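Local coordinates for protein quinoline 2-oxidoreductase large subunit (Pseudomonas putida, PDB 1T3Q) that probably hydroxylates quinoline at carbon 2 as the large, molybdenum-carrying subunit of a xanthine dehydrogenase-family enzyme that holds a molybdopterin cytosine dinucleotide cofactor, at residues 219-233 with 258-270. Sequence-based numbering, arbitrary orientation.
Sequences LWTATQMPSFVRTMV and KAHLHPEELLVCL
T221 OG1 donates to E265 OE1 at 2.6 Å, on the carboxylate lone pair directed away from OE2, and the two side chains cross at about a right angle. A water lies within hydrogen-bonding distance of OE1, T223 OG1 and H260 O, linking the three, while OE2 takes the backbone N of H262 at 2.8 Å in a nearly straight bond. With an extended chain beyond CG (chi2 176°), E265 thus delivers its carboxylate from the first turn of helix 263-270 to the end of strand 219-221, with V229 CG2 packed against OE1. Replacing E265 by an alanine is likely to leave T221 OG1 and the N of H262 without their shared acceptor group and free the loop before the helix to shift. Apolar packing flanks this buried carboxylate: M232 CB meets L261 CD2 at 3.6 Å, V233 CG2 slides past L266 CD2, and L219 CD1 touches V268 CG2. Further along the loops, Q224 N donates to K258 O at 2.9 Å, and T223 OG1 closes an ST turn by accepting from M225 N. K258 reaches on to E202 and G253. Q224 OE1 receives G256 N, and its NE2 bonds A544 O and oxygen OM1 of the bound dioxosulfidomolybdenum ion. The carboxylate joins strand end and helix start, helix 226-233 packed beside it, and the same segments carry Q224 into the active-site pocket of a molybdenum hydroxylase.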
ATOM      1  N   LEU B 219       5.440 -10.022   0.383  1.00 13.83           N
ATOM      2  CA  LEU B 219       4.814 -10.993   1.259  1.00 15.22           C
ATOM      3  C   LEU B 219       4.414 -10.325   2.561  1.00 15.33           C
ATOM      4  O   LEU B 219       5.275  -9.893   3.335  1.00 16.45           O
ATOM      5  CB  LEU B 219       5.769 -12.148   1.576  1.00 12.51           C
ATOM      6  CG  LEU B 219       5.271 -13.126   2.651  1.00 13.04           C
ATOM      7  CD1 LEU B 219       3.998 -13.823   2.181  1.00 14.44           C
ATOM      8  CD2 LEU B 219       6.357 -14.157   2.947  1.00 16.26           C
ATOM      9  N   TRP B 220       3.109 -10.217   2.784  1.00 15.41           N
ATOM     10  CA  TRP B 220       2.583  -9.658   4.023  1.00 15.47           C
ATOM     11  C   TRP B 220       2.445 -10.870   4.930  1.00 15.67           C
ATOM     12  O   TRP B 220       1.862 -11.872   4.533  1.00 16.16           O
ATOM     13  CB  TRP B 220       1.192  -9.062   3.816  1.00 16.44           C
ATOM     14  CG  TRP B 220       1.161  -7.725   3.165  1.00 17.51           C
ATOM     15  CD1 TRP B 220       1.116  -6.508   3.790  1.00 17.00           C
ATOM     16  CD2 TRP B 220       1.106  -7.461   1.762  1.00 19.80           C
ATOM     17  NE1 TRP B 220       1.028  -5.504   2.854  1.00 20.42           N
ATOM     18  CE2 TRP B 220       1.019  -6.062   1.602  1.00 18.27           C
ATOM     19  CE3 TRP B 220       1.118  -8.275   0.621  1.00 20.90           C
ATOM     20  CZ2 TRP B 220       0.943  -5.453   0.344  1.00 23.17           C
ATOM     21  CZ3 TRP B 220       1.042  -7.670  -0.633  1.00 24.44           C
ATOM     22  CH2 TRP B 220       0.955  -6.271  -0.760  1.00 23.87           C
ATOM     23  N   THR B 221       3.004 -10.810   6.130  1.00 13.44           N
ATOM     24  CA  THR B 221       2.876 -11.941   7.033  1.00 15.16           C
ATOM     25  C   THR B 221       2.930 -11.517   8.490  1.00 15.61           C
ATOM     26  O   THR B 221       3.684 -10.617   8.852  1.00 16.87           O
ATOM     27  CB  THR B 221       3.968 -13.015   6.767  1.00 15.33           C
ATOM     28  OG1 THR B 221       3.887 -14.025   7.777  1.00 17.67           O
ATOM     29  CG2 THR B 221       5.364 -12.405   6.769  1.00 15.52           C
ATOM     30  N   ALA B 222       2.103 -12.156   9.313  1.00 16.53           N
ATOM     31  CA  ALA B 222       2.060 -11.868  10.743  1.00 17.27           C
ATOM     32  C   ALA B 222       3.249 -12.595  11.366  1.00 15.72           C
ATOM     33  O   ALA B 222       3.106 -13.680  11.931  1.00 15.11           O
ATOM     34  CB  ALA B 222       0.758 -12.376  11.340  1.00 17.40           C
ATOM     35  N   THR B 223       4.421 -11.988  11.253  1.00 15.48           N
ATOM     36  CA  THR B 223       5.638 -12.595  11.774  1.00 15.06           C
ATOM     37  C   THR B 223       6.384 -11.705  12.756  1.00 15.45           C
ATOM     38  O   THR B 223       6.230 -10.479  12.756  1.00 15.17           O
ATOM     39  CB  THR B 223       6.597 -12.954  10.614  1.00 13.66           C
ATOM     40  OG1 THR B 223       7.773 -13.579  11.138  1.00 16.08           O
ATOM     41  CG2 THR B 223       7.010 -11.690   9.855  1.00 15.02           C
ATOM     42  N   GLN B 224       7.195 -12.338  13.596  1.00 16.27           N
ATOM     43  CA  GLN B 224       8.014 -11.621  14.570  1.00 17.35           C
ATOM     44  C   GLN B 224       9.432 -11.473  14.001  1.00 19.59           C
ATOM     45  O   GLN B 224      10.278 -10.800  14.595  1.00 20.58           O
ATOM     46  CB  GLN B 224       8.091 -12.404  15.889  1.00 16.99           C
ATOM     47  CG  GLN B 224       6.742 -12.835  16.437  1.00 16.33           C
ATOM     48  CD  GLN B 224       6.851 -13.647  17.710  1.00 18.41           C
ATOM     49  OE1 GLN B 224       6.023 -14.519  17.965  1.00 16.15           O
ATOM     50  NE2 GLN B 224       7.868 -13.362  18.522  1.00 20.18           N
ATOM     51  N   MET B 225       9.681 -12.088  12.844  1.00 19.07           N
ATOM     52  CA  MET B 225      11.016 -12.053  12.222  1.00 20.99           C
ATOM     53  C   MET B 225      10.971 -11.795  10.707  1.00 20.13           C
ATOM     54  O   MET B 225      11.325 -12.665   9.912  1.00 18.97           O
ATOM     55  CB  MET B 225      11.720 -13.394  12.486  1.00 21.49           C
ATOM     56  CG  MET B 225      11.772 -13.807  13.961  1.00 25.28           C
ATOM     57  SD  MET B 225      12.363 -15.511  14.232  1.00 29.38           S
ATOM     58  CE  MET B 225      14.120 -15.339  13.779  1.00 29.92           C
ATOM     59  N   PRO B 226      10.576 -10.581  10.287  1.00 20.33           N
ATOM     60  CA  PRO B 226      10.492 -10.258   8.856  1.00 20.13           C
ATOM     61  C   PRO B 226      11.747 -10.436   7.991  1.00 19.63           C
ATOM     62  O   PRO B 226      11.659 -10.969   6.881  1.00 16.72           O
ATOM     63  CB  PRO B 226       9.974  -8.820   8.858  1.00 19.88           C
ATOM     64  CG  PRO B 226      10.511  -8.272  10.134  1.00 19.35           C
ATOM     65  CD  PRO B 226      10.291  -9.390  11.109  1.00 18.86           C
ATOM     66  N   SER B 227      12.904  -9.990   8.479  1.00 17.91           N
ATOM     67  CA  SER B 227      14.140 -10.125   7.706  1.00 18.60           C
ATOM     68  C   SER B 227      14.475 -11.598   7.485  1.00 17.89           C
ATOM     69  O   SER B 227      14.967 -11.982   6.420  1.00 17.45           O
ATOM     70  CB  SER B 227      15.310  -9.439   8.423  1.00 20.63           C
ATOM     71  OG  SER B 227      15.104  -8.041   8.520  1.00 20.27           O
ATOM     72  N   PHE B 228      14.207 -12.408   8.506  1.00 17.68           N
ATOM     73  CA  PHE B 228      14.450 -13.847   8.466  1.00 18.23           C
ATOM     74  C   PHE B 228      13.569 -14.496   7.397  1.00 19.09           C
ATOM     75  O   PHE B 228      14.039 -15.298   6.590  1.00 18.18           O
ATOM     76  CB  PHE B 228      14.144 -14.438   9.844  1.00 18.68           C
ATOM     77  CG  PHE B 228      13.969 -15.929   9.854  1.00 21.26           C
ATOM     78  CD1 PHE B 228      15.060 -16.781   9.710  1.00 22.95           C
ATOM     79  CD2 PHE B 228      12.707 -16.483  10.038  1.00 21.02           C
ATOM     80  CE1 PHE B 228      14.893 -18.169   9.754  1.00 21.31           C
ATOM     81  CE2 PHE B 228      12.530 -17.869  10.083  1.00 24.09           C
ATOM     82  CZ  PHE B 228      13.628 -18.711   9.941  1.00 22.90           C
ATOM     83  N   VAL B 229      12.287 -14.144   7.395  1.00 18.10           N
ATOM     84  CA  VAL B 229      11.360 -14.704   6.419  1.00 17.00           C
ATOM     85  C   VAL B 229      11.782 -14.354   4.994  1.00 16.95           C
ATOM     86  O   VAL B 229      11.781 -15.214   4.109  1.00 18.55           O
ATOM     87  CB  VAL B 229       9.918 -14.201   6.675  1.00 16.57           C
ATOM     88  CG1 VAL B 229       8.981 -14.682   5.570  1.00 16.82           C
ATOM     89  CG2 VAL B 229       9.434 -14.710   8.023  1.00 18.57           C
ATOM     90  N   ARG B 230      12.143 -13.094   4.773  1.00 16.11           N
ATOM     91  CA  ARG B 230      12.567 -12.647   3.451  1.00 17.90           C
ATOM     92  C   ARG B 230      13.745 -13.479   2.937  1.00 18.93           C
ATOM     93  O   ARG B 230      13.721 -13.972   1.809  1.00 17.83           O
ATOM     94  CB  ARG B 230      12.962 -11.168   3.495  1.00 17.26           C
ATOM     95  CG  ARG B 230      13.583 -10.636   2.196  1.00 19.42           C
ATOM     96  CD  ARG B 230      13.879  -9.160   2.321  1.00 23.38           C
ATOM     97  NE  ARG B 230      14.562  -8.590   1.155  1.00 25.96           N
ATOM     98  CZ  ARG B 230      15.829  -8.181   1.155  1.00 24.72           C
ATOM     99  NH1 ARG B 230      16.364  -7.664   0.056  1.00 25.30           N
ATOM    100  NH2 ARG B 230      16.567  -8.294   2.253  1.00 24.29           N
ATOM    101  N   THR B 231      14.769 -13.631   3.768  1.00 19.54           N
ATOM    102  CA  THR B 231      15.949 -14.401   3.385  1.00 19.55           C
ATOM    103  C   THR B 231      15.627 -15.875   3.137  1.00 19.57           C
ATOM    104  O   THR B 231      16.155 -16.475   2.197  1.00 20.50           O
ATOM    105  CB  THR B 231      17.043 -14.311   4.469  1.00 20.61           C
ATOM    106  OG1 THR B 231      17.325 -12.935   4.752  1.00 19.73           O
ATOM    107  CG2 THR B 231      18.323 -14.988   3.988  1.00 22.28           C
ATOM    108  N   MET B 232      14.764 -16.462   3.963  1.00 19.21           N
ATOM    109  CA  MET B 232      14.418 -17.868   3.792  1.00 20.52           C
ATOM    110  C   MET B 232      13.551 -18.117   2.562  1.00 20.43           C
ATOM    111  O   MET B 232      13.682 -19.157   1.910  1.00 19.98           O
ATOM    112  CB  MET B 232      13.728 -18.424   5.045  1.00 22.16           C
ATOM    113  CG  MET B 232      14.606 -18.414   6.298  1.00 25.54           C
ATOM    114  SD  MET B 232      16.252 -19.149   6.057  1.00 31.59           S
ATOM    115  CE  MET B 232      17.192 -17.702   5.849  1.00 29.00           C
ATOM    116  N   VAL B 233      12.662 -17.181   2.242  1.00 18.98           N
ATOM    117  CA  VAL B 233      11.836 -17.347   1.052  1.00 20.29           C
ATOM    118  C   VAL B 233      12.768 -17.328  -0.159  1.00 21.06           C
ATOM    119  O   VAL B 233      12.625 -18.131  -1.087  1.00 20.54           O
ATOM    120  CB  VAL B 233      10.803 -16.212   0.899  1.00 19.78           C
ATOM    121  CG1 VAL B 233      10.156 -16.276  -0.484  1.00 20.60           C
ATOM    122  CG2 VAL B 233       9.734 -16.343   1.971  1.00 21.16           C
ATOM    123  N   LYS B 258       4.764 -17.149  16.168  1.00 14.80           N
ATOM    124  CA  LYS B 258       4.970 -16.412  14.938  1.00 14.71           C
ATOM    125  C   LYS B 258       6.440 -16.051  14.735  1.00 13.81           C
ATOM    126  O   LYS B 258       6.781 -15.150  13.969  1.00 15.09           O
ATOM    127  CB  LYS B 258       4.058 -15.178  14.928  1.00 15.44           C
ATOM    128  CG  LYS B 258       2.591 -15.597  14.815  1.00 14.94           C
ATOM    129  CD  LYS B 258       1.599 -14.442  14.890  1.00 16.29           C
ATOM    130  CE  LYS B 258       0.174 -14.990  14.897  1.00 15.42           C
ATOM    131  NZ  LYS B 258      -0.838 -13.961  15.288  1.00 16.44           N
ATOM    132  N   ALA B 259       7.304 -16.785  15.430  1.00 15.53           N
ATOM    133  CA  ALA B 259       8.742 -16.606  15.317  1.00 16.01           C
ATOM    134  C   ALA B 259       9.307 -17.866  14.660  1.00 17.41           C
ATOM    135  O   ALA B 259      10.347 -18.378  15.068  1.00 16.23           O
ATOM    136  CB  ALA B 259       9.372 -16.399  16.688  1.00 16.14           C
ATOM    137  N   HIS B 260       8.588 -18.372  13.665  1.00 17.58           N
ATOM    138  CA  HIS B 260       9.016 -19.549  12.910  1.00 18.94           C
ATOM    139  C   HIS B 260       8.686 -19.302  11.452  1.00 20.41           C
ATOM    140  O   HIS B 260       7.859 -18.445  11.122  1.00 19.00           O
ATOM    141  CB  HIS B 260       8.261 -20.821  13.314  1.00 17.96           C
ATOM    142  CG  HIS B 260       8.399 -21.196  14.755  1.00 18.95           C
ATOM    143  ND1 HIS B 260       7.486 -20.810  15.712  1.00 18.08           N
ATOM    144  CD2 HIS B 260       9.330 -21.940  15.399  1.00 18.17           C
ATOM    145  CE1 HIS B 260       7.845 -21.303  16.884  1.00 18.33           C
ATOM    146  NE2 HIS B 260       8.960 -21.992  16.722  1.00 19.12           N
ATOM    147  N   LEU B 261       9.331 -20.058  10.575  1.00 18.57           N
ATOM    148  CA  LEU B 261       9.033 -19.953   9.159  1.00 19.64           C
ATOM    149  C   LEU B 261       7.959 -21.011   8.955  1.00 18.49           C
ATOM    150  O   LEU B 261       8.155 -22.172   9.314  1.00 20.41           O
ATOM    151  CB  LEU B 261      10.263 -20.287   8.311  1.00 18.75           C
ATOM    152  CG  LEU B 261       9.998 -20.185   6.807  1.00 18.83           C
ATOM    153  CD1 LEU B 261       9.736 -18.734   6.429  1.00 18.39           C
ATOM    154  CD2 LEU B 261      11.196 -20.720   6.033  1.00 19.31           C
ATOM    155  N   HIS B 262       6.817 -20.625   8.400  1.00 17.57           N
ATOM    156  CA  HIS B 262       5.742 -21.592   8.192  1.00 18.31           C
ATOM    157  C   HIS B 262       5.685 -22.054   6.745  1.00 16.39           C
ATOM    158  O   HIS B 262       5.922 -21.275   5.826  1.00 16.16           O
ATOM    159  CB  HIS B 262       4.382 -20.983   8.547  1.00 18.22           C
ATOM    160  CG  HIS B 262       4.398 -20.155   9.791  1.00 16.33           C
ATOM    161  ND1 HIS B 262       4.716 -20.674  11.027  1.00 16.42           N
ATOM    162  CD2 HIS B 262       4.166 -18.834   9.983  1.00 18.99           C
ATOM    163  CE1 HIS B 262       4.684 -19.706  11.927  1.00 20.01           C
ATOM    164  NE2 HIS B 262       4.353 -18.581  11.320  1.00 16.57           N
ATOM    165  N   PRO B 263       5.386 -23.338   6.526  1.00 17.12           N
ATOM    166  CA  PRO B 263       5.303 -23.830   5.151  1.00 17.94           C
ATOM    167  C   PRO B 263       4.367 -22.928   4.341  1.00 18.45           C
ATOM    168  O   PRO B 263       4.648 -22.594   3.192  1.00 18.46           O
ATOM    169  CB  PRO B 263       4.742 -25.237   5.329  1.00 17.24           C
ATOM    170  CG  PRO B 263       5.386 -25.678   6.601  1.00 18.25           C
ATOM    171  CD  PRO B 263       5.272 -24.444   7.496  1.00 17.73           C
ATOM    172  N   GLU B 264       3.262 -22.514   4.957  1.00 17.81           N
ATOM    173  CA  GLU B 264       2.291 -21.668   4.268  1.00 17.35           C
ATOM    174  C   GLU B 264       2.852 -20.337   3.771  1.00 17.56           C
ATOM    175  O   GLU B 264       2.392 -19.822   2.756  1.00 15.47           O
ATOM    176  CB  GLU B 264       1.065 -21.424   5.156  1.00 19.06           C
ATOM    177  CG  GLU B 264       0.244 -22.676   5.425  1.00 19.65           C
ATOM    178  CD  GLU B 264       0.643 -23.402   6.696  1.00 22.71           C
ATOM    179  OE1 GLU B 264       1.846 -23.414   7.038  1.00 24.57           O
ATOM    180  OE2 GLU B 264      -0.252 -23.975   7.351  1.00 23.68           O
ATOM    181  N   GLU B 265       3.837 -19.774   4.471  1.00 16.58           N
ATOM    182  CA  GLU B 265       4.422 -18.508   4.027  1.00 17.08           C
ATOM    183  C   GLU B 265       5.107 -18.717   2.684  1.00 17.73           C
ATOM    184  O   GLU B 265       5.031 -17.874   1.789  1.00 17.70           O
ATOM    185  CB  GLU B 265       5.433 -17.976   5.055  1.00 15.98           C
ATOM    186  CG  GLU B 265       4.785 -17.527   6.354  1.00 21.08           C
ATOM    187  CD  GLU B 265       5.794 -17.094   7.408  1.00 23.16           C
ATOM    188  OE1 GLU B 265       5.724 -15.928   7.856  1.00 24.90           O
ATOM    189  OE2 GLU B 265       6.647 -17.920   7.796  1.00 20.39           O
ATOM    190  N   LEU B 266       5.776 -19.855   2.538  1.00 18.92           N
ATOM    191  CA  LEU B 266       6.447 -20.139   1.286  1.00 18.10           C
ATOM    192  C   LEU B 266       5.394 -20.463   0.240  1.00 16.62           C
ATOM    193  O   LEU B 266       5.472 -19.989  -0.891  1.00 17.21           O
ATOM    194  CB  LEU B 266       7.409 -21.323   1.444  1.00 19.89           C
ATOM    195  CG  LEU B 266       8.548 -21.128   2.449  1.00 22.12           C
ATOM    196  CD1 LEU B 266       9.448 -22.359   2.443  1.00 25.21           C
ATOM    197  CD2 LEU B 266       9.343 -19.892   2.090  1.00 23.64           C
ATOM    198  N   LEU B 267       4.397 -21.249   0.633  1.00 16.64           N
ATOM    199  CA  LEU B 267       3.348 -21.646  -0.293  1.00 17.05           C
ATOM    200  C   LEU B 267       2.614 -20.484  -0.935  1.00 17.12           C
ATOM    201  O   LEU B 267       2.413 -20.487  -2.147  1.00 18.61           O
ATOM    202  CB  LEU B 267       2.358 -22.589   0.391  1.00 16.53           C
ATOM    203  CG  LEU B 267       2.895 -24.000   0.665  1.00 18.67           C
ATOM    204  CD1 LEU B 267       1.936 -24.750   1.567  1.00 16.40           C
ATOM    205  CD2 LEU B 267       3.093 -24.751  -0.665  1.00 15.86           C
ATOM    206  N   VAL B 268       2.213 -19.479  -0.157  1.00 17.41           N
ATOM    207  CA  VAL B 268       1.502 -18.369  -0.781  1.00 16.33           C
ATOM    208  C   VAL B 268       2.365 -17.649  -1.809  1.00 16.92           C
ATOM    209  O   VAL B 268       1.858 -17.177  -2.824  1.00 16.64           O
ATOM    210  CB  VAL B 268       0.955 -17.353   0.257  1.00 18.38           C
ATOM    211  CG1 VAL B 268      -0.155 -18.011   1.067  1.00 16.61           C
ATOM    212  CG2 VAL B 268       2.072 -16.869   1.172  1.00 17.15           C
ATOM    213  N   CYS B 269       3.671 -17.579  -1.563  1.00 17.12           N
ATOM    214  CA  CYS B 269       4.567 -16.926  -2.514  1.00 18.31           C
ATOM    215  C   CYS B 269       4.615 -17.739  -3.800  1.00 17.39           C
ATOM    216  O   CYS B 269       4.541 -17.188  -4.899  1.00 18.05           O
ATOM    217  CB  CYS B 269       5.978 -16.806  -1.935  1.00 18.35           C
ATOM    218  SG  CYS B 269       6.088 -15.695  -0.511  1.00 19.84           S
ATOM    219  N   LEU B 270       4.741 -19.054  -3.654  1.00 18.24           N
ATOM    220  CA  LEU B 270       4.793 -19.941  -4.807  1.00 17.32           C
ATOM    221  C   LEU B 270       3.478 -19.889  -5.575  1.00 17.45           C
ATOM    222  O   LEU B 270       3.466 -19.843  -6.800  1.00 17.74           O
ATOM    223  CB  LEU B 270       5.074 -21.379  -4.354  1.00 17.26           C
ATOM    224  CG  LEU B 270       6.459 -21.642  -3.754  1.00 18.24           C
ATOM    225  CD1 LEU B 270       6.542 -23.076  -3.267  1.00 17.41           C
ATOM    226  CD2 LEU B 270       7.535 -21.371  -4.797  1.00 19.27           C
TER
HETATM  227  O   HOH W   1       4.399 -15.998  11.581  1.00 17.86           O
HETATM  228  O   HOH W   2       6.798 -16.059  10.378  1.00 15.71           O